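Local coordinates for alpha-galactosidase (Thermus thermophilus, PDB 6LCJ), which probably hydrolyses terminal alpha-galactosidic linkages as an alpha-galactosidase and assembles as a hexamer, at residues R326-A331 / L349-R354; E417-E422 / G469-D474; T66-L69 / R73-Q76. All coordinates share one frame; numbering follows the deposited sequence.

How the contacts relate
Contact 1 is the buried one: it joins helix 317-331 to the turn leading into strand 352-354, both parts of the (beta/alpha)8 barrel, and a charged guanidinium is matched there by a carboxylate and a carbonyl. Contact 2 lies at the surface, where helix 415-428 meets the small C-terminal sheet through a leucine-valine touch and loosely paired charges, with no hydrogen bond across. Contact 3, partly buried, folds one loop between strand 56-59 and helix 80-84 back on itself, and one of its arginines reaches a second subunit. No two contacts touch or share an element; their centres lie 28 to 31 Å apart.

Contact 1 (R326-A331 / L349-R354)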
ATOM      1  N   ARG E 326      20.097 -45.411   0.630  1.00 30.87           N
ATOM      2  CA  ARG E 326      19.845 -46.415  -0.387  1.00 34.74           C
ATOM      3  C   ARG E 326      20.820 -46.257  -1.545  1.00 35.62           C
ATOM      4  O   ARG E 326      21.316 -47.248  -2.092  1.00 38.55           O
ATOM      5  CB  ARG E 326      18.386 -46.320  -0.853  1.00 34.93           C
ATOM      6  CG  ARG E 326      18.049 -47.141  -2.096  1.00 46.48           C
ATOM      7  CD  ARG E 326      18.007 -48.678  -1.846  1.00 55.18           C
ATOM      8  NE  ARG E 326      18.100 -49.425  -3.110  1.00 52.17           N
ATOM      9  CZ  ARG E 326      19.076 -50.282  -3.409  1.00 44.52           C
ATOM     10  NH1 ARG E 326      20.046 -50.521  -2.531  1.00 41.61           N
ATOM     11  NH2 ARG E 326      19.092 -50.884  -4.592  1.00 36.65           N
ATOM     12  N   LEU E 327      21.118 -45.017  -1.921  1.00 36.08           N
ATOM     13  CA  LEU E 327      22.095 -44.792  -2.978  1.00 34.16           C
ATOM     14  C   LEU E 327      23.497 -45.151  -2.503  1.00 31.43           C
ATOM     15  O   LEU E 327      24.341 -45.554  -3.311  1.00 28.48           O
ATOM     16  CB  LEU E 327      22.037 -43.336  -3.440  1.00 32.69           C
ATOM     17  CG  LEU E 327      21.073 -42.961  -4.552  1.00 34.69           C
ATOM     18  CD1 LEU E 327      19.676 -43.347  -4.169  1.00 33.55           C
ATOM     19  CD2 LEU E 327      21.153 -41.465  -4.832  1.00 34.61           C
ATOM     20  N   ARG E 328      23.756 -45.019  -1.202  1.00 28.55           N
ATOM     21  CA  ARG E 328      25.032 -45.456  -0.653  1.00 32.31           C
ATOM     22  C   ARG E 328      25.204 -46.958  -0.824  1.00 34.69           C
ATOM     23  O   ARG E 328      26.261 -47.424  -1.257  1.00 33.89           O
ATOM     24  CB  ARG E 328      25.145 -45.059   0.821  1.00 28.77           C
ATOM     25  CG  ARG E 328      26.368 -45.655   1.560  1.00 27.05           C
ATOM     26  CD  ARG E 328      27.694 -44.942   1.235  1.00 27.98           C
ATOM     27  NE  ARG E 328      28.322 -45.454   0.015  1.00 31.67           N
ATOM     28  CZ  ARG E 328      29.328 -44.863  -0.628  1.00 32.24           C
ATOM     29  NH1 ARG E 328      29.829 -43.718  -0.191  1.00 32.11           N
ATOM     30  NH2 ARG E 328      29.834 -45.418  -1.719  1.00 31.37           N
ATOM     31  N   GLU E 329      24.157 -47.729  -0.503  1.00 38.54           N
ATOM     32  CA  GLU E 329      24.223 -49.182  -0.625  1.00 35.04           C
ATOM     33  C   GLU E 329      24.255 -49.613  -2.080  1.00 34.62           C
ATOM     34  O   GLU E 329      24.965 -50.558  -2.435  1.00 36.46           O
ATOM     35  CB  GLU E 329      23.043 -49.826   0.092  1.00 33.87           C
ATOM     36  CG  GLU E 329      23.203 -49.871   1.596  1.00 36.48           C
ATOM     37  CD  GLU E 329      24.207 -50.938   2.060  1.00 44.16           C
ATOM     38  OE1 GLU E 329      24.796 -51.648   1.212  1.00 42.56           O
ATOM     39  OE2 GLU E 329      24.414 -51.066   3.285  1.00 45.70           O
ATOM     40  N   ALA E 330      23.502 -48.930  -2.940  1.00 34.31           N
ATOM     41  CA  ALA E 330      23.515 -49.289  -4.352  1.00 36.25           C
ATOM     42  C   ALA E 330      24.882 -49.053  -4.976  1.00 35.49           C
ATOM     43  O   ALA E 330      25.238 -49.720  -5.956  1.00 36.01           O
ATOM     44  CB  ALA E 330      22.441 -48.513  -5.110  1.00 28.54           C
ATOM     45  N   ALA E 331      25.661 -48.119  -4.424  1.00 37.35           N
ATOM     46  CA  ALA E 331      26.975 -47.784  -4.959  1.00 33.76           C
ATOM     47  C   ALA E 331      28.076 -48.669  -4.402  1.00 33.09           C
ATOM     48  O   ALA E 331      29.180 -48.699  -4.962  1.00 36.87           O
ATOM     49  CB  ALA E 331      27.313 -46.316  -4.673  1.00 28.44           C
ATOM     50  N   LEU E 349      27.759 -40.870   4.756  1.00 26.96           N
ATOM     51  CA  LEU E 349      27.382 -41.452   3.475  1.00 24.18           C
ATOM     52  C   LEU E 349      28.317 -41.022   2.350  1.00 32.16           C
ATOM     53  O   LEU E 349      28.766 -41.864   1.564  1.00 33.73           O
ATOM     54  CB  LEU E 349      25.942 -41.069   3.128  1.00 22.82           C
ATOM     55  CG  LEU E 349      24.892 -41.517   4.142  1.00 29.10           C
ATOM     56  CD1 LEU E 349      23.551 -40.893   3.841  1.00 25.48           C
ATOM     57  CD2 LEU E 349      24.799 -43.063   4.197  1.00 26.36           C
ATOM     58  N   ALA E 350      28.625 -39.728   2.253  1.00 28.80           N
ATOM     59  CA  ALA E 350      29.537 -39.255   1.221  1.00 31.41           C
ATOM     60  C   ALA E 350      30.970 -39.682   1.518  1.00 28.43           C
ATOM     61  O   ALA E 350      31.394 -39.731   2.675  1.00 25.69           O
ATOM     62  CB  ALA E 350      29.475 -37.730   1.100  1.00 26.48           C
ATOM     63  N   ASP E 351      31.716 -39.987   0.457  1.00 26.68           N
ATOM     64  CA  ASP E 351      33.168 -40.108   0.546  1.00 27.88           C
ATOM     65  C   ASP E 351      33.835 -38.747   0.398  1.00 28.61           C
ATOM     66  O   ASP E 351      34.766 -38.423   1.141  1.00 29.56           O
ATOM     67  CB  ASP E 351      33.699 -41.053  -0.536  1.00 29.15           C
ATOM     68  CG  ASP E 351      33.032 -42.413  -0.496  1.00 28.81           C
ATOM     69  OD1 ASP E 351      33.308 -43.153   0.458  1.00 31.94           O
ATOM     70  OD2 ASP E 351      32.222 -42.729  -1.403  1.00 28.59           O
ATOM     71  N   GLY E 352      33.362 -37.954  -0.554  1.00 23.69           N
ATOM     72  CA  GLY E 352      33.797 -36.582  -0.705  1.00 26.67           C
ATOM     73  C   GLY E 352      32.592 -35.658  -0.678  1.00 30.02           C
ATOM     74  O   GLY E 352      31.502 -36.013  -1.150  1.00 27.74           O
ATOM     75  N   LEU E 353      32.790 -34.469  -0.102  1.00 22.11           N
ATOM     76  CA  LEU E 353      31.714 -33.503   0.083  1.00 23.43           C
ATOM     77  C   LEU E 353      32.198 -32.118  -0.328  1.00 23.62           C
ATOM     78  O   LEU E 353      33.188 -31.619   0.213  1.00 25.47           O
ATOM     79  CB  LEU E 353      31.231 -33.503   1.532  1.00 21.40           C
ATOM     80  CG  LEU E 353      30.126 -32.515   1.903  1.00 24.31           C
ATOM     81  CD1 LEU E 353      28.834 -32.932   1.276  1.00 24.89           C
ATOM     82  CD2 LEU E 353      29.957 -32.402   3.416  1.00 24.70           C
ATOM     83  N   ARG E 354      31.505 -31.501  -1.278  1.00 22.45           N
ATOM     84  CA  ARG E 354      31.773 -30.108  -1.614  1.00 24.45           C
ATOM     85  C   ARG E 354      31.279 -29.213  -0.485  1.00 23.94           C
ATOM     86  O   ARG E 354      30.164 -29.388   0.006  1.00 21.41           O
ATOM     87  CB  ARG E 354      31.103 -29.742  -2.936  1.00 20.89           C
ATOM     88  CG  ARG E 354      31.793 -30.354  -4.168  1.00 23.27           C
ATOM     89  CD  ARG E 354      32.824 -29.403  -4.781  1.00 23.81           C
ATOM     90  NE  ARG E 354      32.274 -28.063  -4.821  1.00 23.88           N
ATOM     91  CZ  ARG E 354      31.576 -27.563  -5.836  1.00 27.72           C
ATOM     92  NH1 ARG E 354      31.378 -28.271  -6.946  1.00 27.97           N
ATOM     93  NH2 ARG E 354      31.078 -26.335  -5.743  1.00 27.89           N
TER
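R328 carries the polar part of this contact through a single nitrogen, NH1, which meets two oxygens of the 349-354 segment. One bond is a salt bridge to D351: NH1 lies 2.9 Å from OD2, with an N-H...O angle of 168°. OD2 lies close to the guanidinium plane, but the carboxylate is turned 67° from it, and NH1 meets OD2 from above the carboxylate plane. The other bond, 2.8 Å from NH1 to the backbone O of L349, meets that oxygen nearly along the C=O axis. CG of R328 is anti to the backbone N (chi1 171°), and bends at chi2 and chi3 curl the chain so that NH1 arrives at both acceptors. Apolar packing is slighter: CD2 of L349 rests 3.9 Å from CB of R328. Outside the segments, NH2 of R328 bonds to the carbonyl of A334; OD1 of D351 forms a salt bridge with R154 and a hydrogen bond with the S156 hydroxyl, and OD2 accepts from the backbone N of L336. Replacing R328 with a leucine would probably leave the L349 carbonyl and D351 OD2 each short of one donor in a buried place. Helix 317-331 is thus tied to the turn entering barrel strand 352-354 by a buried charge network, in which D351 bonds to both R328 and R154, whose like charges come close, and probably offsets them.

Contact 2 (E417-E422 / G469-D474); sequences EMRLQE and GEEEVD
The guanidinium of R419 and the carboxylate of E471 are inclined 45° to each other and meet obliquely, with no hydrogen bond between them. OE1 of E471 stands well out of the guanidinium plane, 4.2 Å from NE of R419, where no N-H points at it; the opposite charges attract at a distance beyond a salt bridge. What touches is the aliphatic part of the arginine: its CD lies 3.5 Å from OE2 of E471. The bend at chi3 (-77°) turns the guanidinium aside from the direction of the chain, leaving that methylene against the carboxylate. E471 reaches across with a chain extended beyond CG. Both residues are exposed, so solvent would probably weaken the attraction further.

Beneath this pair is a small apolar touch, in which CD2 of L420 meets CG1 of V473 at 3.6 Å. CG of L420 is anti to its carbonyl carbon, which brings the branch across to the valine, and the same CD2 comes 4.2 Å from the backbone O of D474. V473 is buried, while L420 is partly exposed.

The axes of helix 417-422 and strand 471-474 pass 9.7 Å apart at 102°, so the helix runs almost square across an edge strand of the small three-stranded antiparallel sheet. V473 also packs on V468 of strand 465-468, L420 leans on L384 of helix 380-388, and the carbonyl of L420 bonds to the hydroxyl of Y475 just past the strand.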
ATOM      1  N   GLU E 417      45.786 -15.219  -6.778  1.00 32.89           N
ATOM      2  CA  GLU E 417      44.466 -15.754  -6.474  1.00 26.38           C
ATOM      3  C   GLU E 417      44.451 -17.274  -6.617  1.00 26.96           C
ATOM      4  O   GLU E 417      43.973 -17.987  -5.728  1.00 26.31           O
ATOM      5  CB  GLU E 417      43.421 -15.098  -7.378  1.00 28.25           C
ATOM      6  CG  GLU E 417      43.069 -13.658  -6.960  1.00 30.39           C
ATOM      7  CD  GLU E 417      42.341 -12.864  -8.048  1.00 32.93           C
ATOM      8  OE1 GLU E 417      42.347 -13.295  -9.221  1.00 35.73           O
ATOM      9  OE2 GLU E 417      41.768 -11.797  -7.738  1.00 34.72           O
ATOM     10  N   MET E 418      45.027 -17.794  -7.702  1.00 25.24           N
ATOM     11  CA  MET E 418      45.049 -19.242  -7.908  1.00 27.57           C
ATOM     12  C   MET E 418      45.804 -19.983  -6.802  1.00 33.55           C
ATOM     13  O   MET E 418      45.487 -21.139  -6.501  1.00 37.06           O
ATOM     14  CB  MET E 418      45.673 -19.563  -9.258  1.00 23.70           C
ATOM     15  CG  MET E 418      44.789 -19.287 -10.420  1.00 23.92           C
ATOM     16  SD  MET E 418      45.535 -19.814 -11.975  1.00 34.69           S
ATOM     17  CE  MET E 418      46.128 -18.232 -12.626  1.00 35.86           C
ATOM     18  N   ARG E 419      46.815 -19.353  -6.206  1.00 33.69           N
ATOM     19  CA  ARG E 419      47.594 -20.011  -5.166  1.00 32.21           C
ATOM     20  C   ARG E 419      46.781 -20.229  -3.894  1.00 32.72           C
ATOM     21  O   ARG E 419      47.013 -21.203  -3.167  1.00 31.71           O
ATOM     22  CB  ARG E 419      48.841 -19.179  -4.882  1.00 35.13           C
ATOM     23  CG  ARG E 419      49.714 -19.684  -3.750  1.00 46.61           C
ATOM     24  CD  ARG E 419      51.153 -19.167  -3.891  1.00 53.06           C
ATOM     25  NE  ARG E 419      51.929 -19.880  -4.916  1.00 56.23           N
ATOM     26  CZ  ARG E 419      52.213 -19.387  -6.126  1.00 56.76           C
ATOM     27  NH1 ARG E 419      51.778 -18.176  -6.478  1.00 46.33           N
ATOM     28  NH2 ARG E 419      52.936 -20.106  -6.985  1.00 49.08           N
ATOM     29  N   LEU E 420      45.837 -19.332  -3.596  1.00 31.88           N
ATOM     30  CA  LEU E 420      44.959 -19.541  -2.445  1.00 33.97           C
ATOM     31  C   LEU E 420      44.149 -20.828  -2.590  1.00 31.81           C
ATOM     32  O   LEU E 420      44.000 -21.594  -1.629  1.00 29.52           O
ATOM     33  CB  LEU E 420      44.018 -18.349  -2.280  1.00 28.64           C
ATOM     34  CG  LEU E 420      44.635 -16.962  -2.127  1.00 32.16           C
ATOM     35  CD1 LEU E 420      43.520 -15.939  -2.032  1.00 27.95           C
ATOM     36  CD2 LEU E 420      45.518 -16.909  -0.912  1.00 30.18           C
ATOM     37  N   GLN E 421      43.604 -21.066  -3.788  1.00 27.78           N
ATOM     38  CA  GLN E 421      42.866 -22.290  -4.047  1.00 30.60           C
ATOM     39  C   GLN E 421      43.784 -23.506  -3.989  1.00 27.84           C
ATOM     40  O   GLN E 421      43.444 -24.519  -3.371  1.00 31.89           O
ATOM     41  CB  GLN E 421      42.154 -22.168  -5.403  1.00 35.50           C
ATOM     42  CG  GLN E 421      41.266 -23.348  -5.837  1.00 28.67           C
ATOM     43  CD  GLN E 421      40.116 -23.622  -4.888  1.00 34.34           C
ATOM     44  OE1 GLN E 421      39.894 -22.884  -3.925  1.00 31.48           O
ATOM     45  NE2 GLN E 421      39.355 -24.689  -5.171  1.00 30.85           N
ATOM     46  N   GLU E 422      44.960 -23.419  -4.600  1.00 28.28           N
ATOM     47  CA  GLU E 422      45.883 -24.550  -4.570  1.00 32.48           C
ATOM     48  C   GLU E 422      46.241 -24.952  -3.140  1.00 34.36           C
ATOM     49  O   GLU E 422      46.339 -26.147  -2.830  1.00 33.91           O
ATOM     50  CB  GLU E 422      47.138 -24.209  -5.362  1.00 30.93           C
ATOM     51  CG  GLU E 422      48.004 -25.400  -5.657  1.00 36.67           C
ATOM     52  CD  GLU E 422      49.402 -24.994  -6.037  1.00 42.53           C
ATOM     53  OE1 GLU E 422      49.612 -24.691  -7.228  1.00 53.80           O
ATOM     54  OE2 GLU E 422      50.293 -24.973  -5.155  1.00 53.48           O
ATOM     55  N   GLY E 469      53.945 -25.916   2.855  1.00 58.96           N
ATOM     56  CA  GLY E 469      55.378 -26.146   2.842  1.00 57.65           C
ATOM     57  C   GLY E 469      56.062 -25.153   3.759  1.00 60.77           C
ATOM     58  O   GLY E 469      55.768 -25.101   4.958  1.00 55.99           O
ATOM     59  N   GLU E 470      56.930 -24.314   3.194  1.00 65.87           N
ATOM     60  CA  GLU E 470      57.668 -23.313   3.954  1.00 61.11           C
ATOM     61  C   GLU E 470      57.093 -21.907   3.818  1.00 64.23           C
ATOM     62  O   GLU E 470      57.678 -20.959   4.358  1.00 62.56           O
ATOM     63  CB  GLU E 470      59.132 -23.315   3.516  1.00 51.20           C
ATOM     64  CG  GLU E 470      59.807 -24.686   3.598  1.00 55.00           C
ATOM     65  CD  GLU E 470      59.997 -25.176   5.033  1.00 67.28           C
ATOM     66  OE1 GLU E 470      59.879 -24.365   5.982  1.00 70.48           O
ATOM     67  OE2 GLU E 470      60.273 -26.380   5.213  1.00 69.35           O
ATOM     68  N   GLU E 471      55.961 -21.753   3.132  1.00 63.85           N
ATOM     69  CA  GLU E 471      55.370 -20.455   2.825  1.00 59.17           C
ATOM     70  C   GLU E 471      54.094 -20.251   3.630  1.00 57.88           C
ATOM     71  O   GLU E 471      53.276 -21.169   3.757  1.00 62.62           O
ATOM     72  CB  GLU E 471      55.066 -20.353   1.318  1.00 57.09           C
ATOM     73  CG  GLU E 471      54.205 -19.164   0.889  1.00 53.12           C
ATOM     74  CD  GLU E 471      53.610 -19.333  -0.512  1.00 55.21           C
ATOM     75  OE1 GLU E 471      53.825 -20.393  -1.149  1.00 57.71           O
ATOM     76  OE2 GLU E 471      52.925 -18.398  -0.983  1.00 57.00           O
ATOM     77  N   GLU E 472      53.913 -19.044   4.159  1.00 53.28           N
ATOM     78  CA  GLU E 472      52.712 -18.709   4.913  1.00 57.23           C
ATOM     79  C   GLU E 472      51.679 -18.045   4.006  1.00 54.94           C
ATOM     80  O   GLU E 472      51.994 -17.081   3.305  1.00 58.91           O
ATOM     81  CB  GLU E 472      53.058 -17.792   6.084  1.00 56.12           C
ATOM     82  CG  GLU E 472      51.882 -16.977   6.600  1.00 57.25           C
ATOM     83  CD  GLU E 472      52.085 -16.497   8.025  1.00 69.03           C
ATOM     84  OE1 GLU E 472      53.060 -16.937   8.677  1.00 73.49           O
ATOM     85  OE2 GLU E 472      51.266 -15.677   8.493  1.00 73.24           O
ATOM     86  N   VAL E 473      50.444 -18.550   4.037  1.00 56.23           N
ATOM     87  CA  VAL E 473      49.344 -18.052   3.210  1.00 48.73           C
ATOM     88  C   VAL E 473      48.294 -17.424   4.117  1.00 47.81           C
ATOM     89  O   VAL E 473      47.811 -18.067   5.057  1.00 51.14           O
ATOM     90  CB  VAL E 473      48.723 -19.175   2.360  1.00 50.00           C
ATOM     91  CG1 VAL E 473      47.832 -18.601   1.266  1.00 46.64           C
ATOM     92  CG2 VAL E 473      49.809 -20.070   1.769  1.00 50.60           C
ATOM     93  N   ASP E 474      47.929 -16.181   3.822  1.00 50.67           N
ATOM     94  CA  ASP E 474      46.991 -15.404   4.627  1.00 54.21           C
ATOM     95  C   ASP E 474      45.702 -15.202   3.834  1.00 54.20           C
ATOM     96  O   ASP E 474      45.734 -14.697   2.707  1.00 58.36           O
ATOM     97  CB  ASP E 474      47.611 -14.059   5.017  1.00 53.50           C
ATOM     98  CG  ASP E 474      46.777 -13.289   6.036  1.00 65.09           C
ATOM     99  OD1 ASP E 474      45.796 -13.848   6.567  1.00 62.11           O
ATOM    100  OD2 ASP E 474      47.115 -12.113   6.315  1.00 73.91           O
TER

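Contact 3 (T66-L69 / R73-Q76); sequences TPLL and RRPQ
R74 holds the backbone O of L68 side-on with two nitrogens, NE at 2.8 Å from that oxygen and NH2 at 2.9 Å. The oxygen lies near the guanidinium plane, at the edge carrying these two donors, and both bonds bend appreciably, with the N-H...O angle of NE at 147°, as expected when a pair of donors converges on a single acceptor. The arginine chain is extended from CG to NE, and CG is anti to its carbonyl carbon (chi1 -67°), which sends the chain past L68 and lets NE and NH2 reach its carbonyl oxygen. Three apolar carbons lie beside it: CD2 of L68 is 4.0 Å from CG of R74, CB of P67 is 3.7 Å from NH2 of R74, and CD2 of L69 is 4.2 Å from the same NH2.

A bridging water makes the second link, donating to O of L69 at 2.8 Å and accepting from NH1 of R73 at 2.6 Å in the plane of that guanidinium.

Both segments belong to the long loop between strand 56-59, at the edge of a seven-stranded antiparallel sheet of the N-terminal beta-sandwich region, and helix 80-84, and the contact closes this loop upon itself across three intervening residues.

Farther out, E84 of that helix forms a salt bridge with NH1 of R74 and so probably helps to hold the guanidinium in this orientation. L69 exchanges a backbone hydrogen bond with L372, and Q76 accepts from the backbone N of F266. NH1 of R73 pairs with E367 of a second subunit, while R368 of its own chain brings another positive charge close by.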
ATOM      1  N   THR E  66      20.692  -9.451   4.590  1.00 39.53           N
ATOM      2  CA  THR E  66      20.245  -8.912   3.305  1.00 34.62           C
ATOM      3  C   THR E  66      19.468  -9.970   2.524  1.00 35.90           C
ATOM      4  O   THR E  66      19.973 -11.076   2.331  1.00 35.97           O
ATOM      5  CB  THR E  66      21.447  -8.453   2.476  1.00 34.95           C
ATOM      6  OG1 THR E  66      22.343  -7.673   3.286  1.00 37.12           O
ATOM      7  CG2 THR E  66      21.000  -7.644   1.278  1.00 32.67           C
ATOM      8  N   PRO E  67      18.266  -9.663   2.036  1.00 37.61           N
ATOM      9  CA  PRO E  67      17.542 -10.637   1.208  1.00 31.64           C
ATOM     10  C   PRO E  67      18.341 -11.027  -0.023  1.00 36.44           C
ATOM     11  O   PRO E  67      19.000 -10.198  -0.648  1.00 38.35           O
ATOM     12  CB  PRO E  67      16.255  -9.896   0.826  1.00 31.34           C
ATOM     13  CG  PRO E  67      16.110  -8.806   1.865  1.00 26.28           C
ATOM     14  CD  PRO E  67      17.510  -8.409   2.207  1.00 32.33           C
ATOM     15  N   LEU E  68      18.267 -12.306  -0.369  1.00 37.00           N
ATOM     16  CA  LEU E  68      18.981 -12.862  -1.506  1.00 27.86           C
ATOM     17  C   LEU E  68      18.072 -12.795  -2.720  1.00 32.23           C
ATOM     18  O   LEU E  68      16.902 -13.182  -2.645  1.00 35.79           O
ATOM     19  CB  LEU E  68      19.396 -14.307  -1.214  1.00 27.04           C
ATOM     20  CG  LEU E  68      20.272 -15.051  -2.223  1.00 28.54           C
ATOM     21  CD1 LEU E  68      21.165 -16.037  -1.493  1.00 29.10           C
ATOM     22  CD2 LEU E  68      19.450 -15.766  -3.279  1.00 25.69           C
ATOM     23  N   LEU E  69      18.607 -12.318  -3.837  1.00 35.28           N
ATOM     24  CA  LEU E  69      17.853 -12.152  -5.068  1.00 28.66           C
ATOM     25  C   LEU E  69      18.511 -12.947  -6.178  1.00 30.25           C
ATOM     26  O   LEU E  69      19.706 -13.259  -6.104  1.00 28.21           O
ATOM     27  CB  LEU E  69      17.770 -10.672  -5.479  1.00 29.40           C
ATOM     28  CG  LEU E  69      17.106  -9.729  -4.470  1.00 32.42           C
ATOM     29  CD1 LEU E  69      17.023  -8.323  -5.029  1.00 29.04           C
ATOM     30  CD2 LEU E  69      15.740 -10.249  -4.084  1.00 23.53           C
ATOM     31  N   ARG E  73      15.968 -18.145  -7.205  1.00 29.88           N
ATOM     32  CA  ARG E  73      17.197 -18.881  -6.932  1.00 26.26           C
ATOM     33  C   ARG E  73      17.393 -19.244  -5.464  1.00 27.82           C
ATOM     34  O   ARG E  73      18.369 -19.929  -5.141  1.00 28.18           O
ATOM     35  CB  ARG E  73      18.396 -18.077  -7.396  1.00 30.43           C
ATOM     36  CG  ARG E  73      18.734 -18.229  -8.850  1.00 33.46           C
ATOM     37  CD  ARG E  73      20.179 -17.848  -9.009  1.00 32.51           C
ATOM     38  NE  ARG E  73      20.608 -17.714 -10.393  1.00 36.23           N
ATOM     39  CZ  ARG E  73      21.237 -16.649 -10.874  1.00 35.56           C
ATOM     40  NH1 ARG E  73      21.494 -15.603 -10.094  1.00 32.99           N
ATOM     41  NH2 ARG E  73      21.610 -16.628 -12.138  1.00 39.00           N
ATOM     42  N   ARG E  74      16.512 -18.805  -4.567  1.00 28.08           N
ATOM     43  CA  ARG E  74      16.642 -19.187  -3.162  1.00 28.02           C
ATOM     44  C   ARG E  74      16.624 -20.692  -2.906  1.00 28.81           C
ATOM     45  O   ARG E  74      17.418 -21.147  -2.065  1.00 31.02           O
ATOM     46  CB  ARG E  74      15.555 -18.503  -2.340  1.00 30.11           C
ATOM     47  CG  ARG E  74      15.763 -17.032  -2.291  1.00 31.82           C
ATOM     48  CD  ARG E  74      14.663 -16.337  -1.579  1.00 29.53           C
ATOM     49  NE  ARG E  74      14.993 -14.924  -1.494  1.00 42.04           N
ATOM     50  CZ  ARG E  74      14.205 -14.002  -0.958  1.00 45.01           C
ATOM     51  NH1 ARG E  74      13.032 -14.346  -0.447  1.00 46.14           N
ATOM     52  NH2 ARG E  74      14.595 -12.737  -0.947  1.00 41.48           N
ATOM     53  N   PRO E  75      15.781 -21.509  -3.545  1.00 30.91           N
ATOM     54  CA  PRO E  75      15.806 -22.952  -3.221  1.00 29.68           C
ATOM     55  C   PRO E  75      17.141 -23.631  -3.521  1.00 29.87           C
ATOM     56  O   PRO E  75      17.444 -24.665  -2.908  1.00 31.25           O
ATOM     57  CB  PRO E  75      14.670 -23.532  -4.077  1.00 28.72           C
ATOM     58  CG  PRO E  75      13.752 -22.360  -4.337  1.00 29.40           C
ATOM     59  CD  PRO E  75      14.673 -21.168  -4.459  1.00 25.02           C
ATOM     60  N   GLN E  76      17.957 -23.089  -4.423  1.00 25.60           N
ATOM     61  CA  GLN E  76      19.256 -23.679  -4.723  1.00 31.47           C
ATOM     62  C   GLN E  76      20.410 -22.954  -4.036  1.00 31.50           C
ATOM     63  O   GLN E  76      21.568 -23.303  -4.277  1.00 29.60           O
ATOM     64  CB  GLN E  76      19.494 -23.721  -6.238  1.00 29.08           C
ATOM     65  CG  GLN E  76      20.066 -22.451  -6.829  1.00 28.64           C
ATOM     66  CD  GLN E  76      19.498 -22.172  -8.209  1.00 39.42           C
ATOM     67  OE1 GLN E  76      18.336 -22.466  -8.463  1.00 36.36           O
ATOM     68  NE2 GLN E  76      20.310 -21.600  -9.104  1.00 39.47           N
TER
HETATM   69  O   HOH W   1      21.336 -14.948  -7.633  1.00 31.86           O